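Local structure of outer membrane usher protein PapC (Escherichia coli, 3L48) at residues 11-16 and 77-82. The protein serves as an outer membrane usher that exports and assembles pilus subunits, the chain here being its C-terminal domain. Numbering follows the deposited sequence.
Sequences FAILRL and DQQLLL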
ATOM      1  N   PHE A  11       4.180   7.680   3.023  1.00 14.76           N
ATOM      2  CA  PHE A  11       3.545   7.315   4.279  1.00 11.75           C
ATOM      3  C   PHE A  11       2.090   6.984   3.969  1.00 18.38           C
ATOM      4  O   PHE A  11       1.246   7.876   3.880  1.00 18.32           O
ATOM      5  CB  PHE A  11       3.627   8.464   5.284  1.00 14.33           C
ATOM      6  CG  PHE A  11       5.023   8.987   5.500  1.00 15.99           C
ATOM      7  CD1 PHE A  11       6.043   8.139   5.900  1.00 16.02           C
ATOM      8  CD2 PHE A  11       5.311  10.329   5.314  1.00 18.43           C
ATOM      9  CE1 PHE A  11       7.333   8.619   6.104  1.00 16.84           C
ATOM     10  CE2 PHE A  11       6.596  10.818   5.518  1.00 19.31           C
ATOM     11  CZ  PHE A  11       7.609   9.960   5.915  1.00 18.80           C
ATOM     12  N   ALA A  12       1.805   5.699   3.788  1.00 16.40           N
ATOM     13  CA  ALA A  12       0.498   5.280   3.293  1.00 17.65           C
ATOM     14  C   ALA A  12      -0.482   4.931   4.407  1.00 20.50           C
ATOM     15  O   ALA A  12      -0.190   4.109   5.278  1.00 20.91           O
ATOM     16  CB  ALA A  12       0.644   4.108   2.329  1.00 16.50           C
ATOM     17  N   ILE A  13      -1.644   5.573   4.373  1.00 16.78           N
ATOM     18  CA  ILE A  13      -2.739   5.212   5.258  1.00 14.56           C
ATOM     19  C   ILE A  13      -3.667   4.282   4.486  1.00 15.73           C
ATOM     20  O   ILE A  13      -4.411   4.716   3.605  1.00 18.84           O
ATOM     21  CB  ILE A  13      -3.515   6.450   5.745  1.00 18.37           C
ATOM     22  CG1 ILE A  13      -2.553   7.489   6.331  1.00 21.26           C
ATOM     23  CG2 ILE A  13      -4.572   6.054   6.776  1.00 16.65           C
ATOM     24  CD1 ILE A  13      -1.708   6.965   7.473  1.00 20.54           C
ATOM     25  N   LEU A  14      -3.605   2.996   4.808  1.00 13.12           N
ATOM     26  CA  LEU A  14      -4.349   1.983   4.071  1.00 14.10           C
ATOM     27  C   LEU A  14      -5.696   1.656   4.712  1.00 14.94           C
ATOM     28  O   LEU A  14      -5.773   1.360   5.906  1.00 17.83           O
ATOM     29  CB  LEU A  14      -3.527   0.699   3.971  1.00 15.57           C
ATOM     30  CG  LEU A  14      -2.143   0.764   3.326  1.00 21.98           C
ATOM     31  CD1 LEU A  14      -1.391  -0.533   3.581  1.00 21.46           C
ATOM     32  CD2 LEU A  14      -2.263   1.023   1.841  1.00 26.94           C
ATOM     33  N   ARG A  15      -6.756   1.714   3.915  0.51 15.45           N
ATOM     34  CA  ARG A  15      -8.069   1.254   4.354  0.51 17.56           C
ATOM     35  C   ARG A  15      -8.791   0.575   3.197  0.51 17.87           C
ATOM     36  O   ARG A  15      -8.723   1.039   2.059  0.51 17.89           O
ATOM     37  CB  ARG A  15      -8.916   2.409   4.903  0.51 19.04           C
ATOM     38  CG  ARG A  15      -8.293   3.139   6.085  0.51 22.56           C
ATOM     39  CD  ARG A  15      -9.356   3.790   6.960  0.51 22.03           C
ATOM     40  NE  ARG A  15     -10.057   2.810   7.785  0.51 20.04           N
ATOM     41  CZ  ARG A  15     -10.076   2.822   9.113  0.51 16.72           C
ATOM     42  NH1 ARG A  15      -9.440   3.769   9.783  0.51 16.63           N
ATOM     43  NH2 ARG A  15     -10.739   1.885   9.772  0.51  8.83           N
ATOM     44  N   LEU A  16      -9.472  -0.528   3.490  1.00 17.15           N
ATOM     45  CA  LEU A  16     -10.232  -1.242   2.476  1.00 17.64           C
ATOM     46  C   LEU A  16     -11.493  -0.460   2.132  1.00 20.47           C
ATOM     47  O   LEU A  16     -11.884   0.458   2.860  1.00 15.75           O
ATOM     48  CB  LEU A  16     -10.585  -2.660   2.937  1.00 17.89           C
ATOM     49  CG  LEU A  16      -9.501  -3.726   2.745  1.00 21.65           C
ATOM     50  CD1 LEU A  16      -8.322  -3.472   3.670  1.00 22.84           C
ATOM     51  CD2 LEU A  16     -10.075  -5.118   2.982  1.00 21.73           C
ATOM     52  N   ASP A  77       7.959  11.534   0.850  1.00 21.79           N
ATOM     53  CA  ASP A  77       7.545  11.974   2.182  1.00 21.45           C
ATOM     54  C   ASP A  77       6.123  12.514   2.223  1.00 18.25           C
ATOM     55  O   ASP A  77       5.781  13.320   3.085  1.00 15.84           O
ATOM     56  CB  ASP A  77       8.523  12.997   2.760  1.00 18.80           C
ATOM     57  CG  ASP A  77       9.738  12.344   3.393  1.00 20.77           C
ATOM     58  OD1 ASP A  77      10.471  13.042   4.124  1.00 26.06           O
ATOM     59  OD2 ASP A  77       9.953  11.132   3.165  1.00 17.62           O
ATOM     60  N   GLN A  78       5.292  12.059   1.294  1.00 17.83           N
ATOM     61  CA  GLN A  78       3.884  12.430   1.295  1.00 18.15           C
ATOM     62  C   GLN A  78       3.064  11.392   2.051  1.00 17.18           C
ATOM     63  O   GLN A  78       3.181  10.193   1.798  1.00 20.19           O
ATOM     64  CB  GLN A  78       3.357  12.558  -0.138  1.00 21.11           C
ATOM     65  CG  GLN A  78       1.892  12.961  -0.234  1.00 22.25           C
ATOM     66  CD  GLN A  78       1.417  13.113  -1.670  1.00 27.50           C
ATOM     67  OE1 GLN A  78       2.214  13.064  -2.608  1.00 29.68           O
ATOM     68  NE2 GLN A  78       0.112  13.298  -1.848  1.00 26.30           N
ATOM     69  N   GLN A  79       2.238  11.853   2.983  1.00 14.36           N
ATOM     70  CA  GLN A  79       1.249  10.981   3.599  1.00 16.92           C
ATOM     71  C   GLN A  79      -0.008  11.018   2.750  1.00 19.97           C
ATOM     72  O   GLN A  79      -0.514  12.093   2.433  1.00 24.70           O
ATOM     73  CB  GLN A  79       0.911  11.428   5.021  1.00 16.15           C
ATOM     74  CG  GLN A  79      -0.167  10.563   5.676  1.00 17.64           C
ATOM     75  CD  GLN A  79      -0.728  11.182   6.940  1.00 15.43           C
ATOM     76  OE1 GLN A  79      -1.784  11.818   6.919  1.00 17.46           O
ATOM     77  NE2 GLN A  79      -0.023  11.003   8.045  1.00 14.81           N
ATOM     78  N   LEU A  80      -0.517   9.850   2.377  1.00 19.20           N
ATOM     79  CA  LEU A  80      -1.758   9.803   1.618  1.00 19.95           C
ATOM     80  C   LEU A  80      -2.589   8.554   1.896  1.00 19.06           C
ATOM     81  O   LEU A  80      -2.057   7.489   2.216  1.00 14.49           O
ATOM     82  CB  LEU A  80      -1.491   9.951   0.118  1.00 22.38           C
ATOM     83  CG  LEU A  80      -1.005   8.723  -0.651  1.00 25.10           C
ATOM     84  CD1 LEU A  80      -0.787   9.084  -2.114  1.00 28.74           C
ATOM     85  CD2 LEU A  80       0.269   8.159  -0.045  1.00 23.25           C
ATOM     86  N   LEU A  81      -3.902   8.715   1.782  1.00 14.65           N
ATOM     87  CA  LEU A  81      -4.843   7.612   1.882  1.00 13.47           C
ATOM     88  C   LEU A  81      -4.731   6.746   0.639  1.00 17.95           C
ATOM     89  O   LEU A  81      -4.768   7.255  -0.482  1.00 23.17           O
ATOM     90  CB  LEU A  81      -6.272   8.155   1.994  1.00 11.61           C
ATOM     91  CG  LEU A  81      -7.418   7.143   2.053  1.00 17.82           C
ATOM     92  CD1 LEU A  81      -7.440   6.435   3.400  1.00 14.51           C
ATOM     93  CD2 LEU A  81      -8.761   7.821   1.774  1.00 22.08           C
ATOM     94  N   LEU A  82      -4.583   5.440   0.834  1.00 15.56           N
ATOM     95  CA  LEU A  82      -4.642   4.502  -0.282  1.00 18.60           C
ATOM     96  C   LEU A  82      -5.796   3.520  -0.086  1.00 18.70           C
ATOM     97  O   LEU A  82      -5.660   2.528   0.630  1.00 16.06           O
ATOM     98  CB  LEU A  82      -3.317   3.748  -0.438  1.00 21.79           C
ATOM     99  CG  LEU A  82      -2.086   4.595  -0.779  1.00 23.34           C
ATOM    100  CD1 LEU A  82      -0.879   3.704  -0.999  1.00 24.87           C
ATOM    101  CD2 LEU A  82      -2.342   5.451  -2.012  1.00 20.54           C
TER
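In Phe-11, CG stands anti to the carbonyl carbon (chi1 -53°), and the ring reaches Asp-77. Ring atom CE2 of Phe-11 lies 3.6 Å from O of Asp-77. CZ of Phe-11 is 3.8 Å from carboxylate oxygen OD2 of Asp-77, which is held in a salt bridge with Arg-9. The ring and carboxylate planes are 33° apart. An alanine in place of Phe-11 would probably open a gap beside Asp-77 and take away the ring that meets Trp-46. In Gln-79, CG is anti to the backbone N, and it packs 3.9 Å from CG1 of Ile-13. The two strands pair in parallel. Four backbone hydrogen bonds join them. Phe-11 bonds Gln-78 through N and Leu-80 through O; N of Ile-13 donates to O of Leu-80 at 2.9 Å, nearly straight at 169°, and O of Ile-13 accepts from N of Leu-82. On the face of Ala-12 and Leu-14, CD1 of Leu-82 touches CB of Ala-12 at 3.7 Å. CB of Leu-82 meets CD2 of Leu-14, also at 3.7 Å. This face looks into the Ig-like fold, where Leu-82 packs on Val-68 of strand 64-69 in the second sheet. Strand 10-16 is central in its mixed sheet, between parallel strand 78-84 and antiparallel strand 44-47.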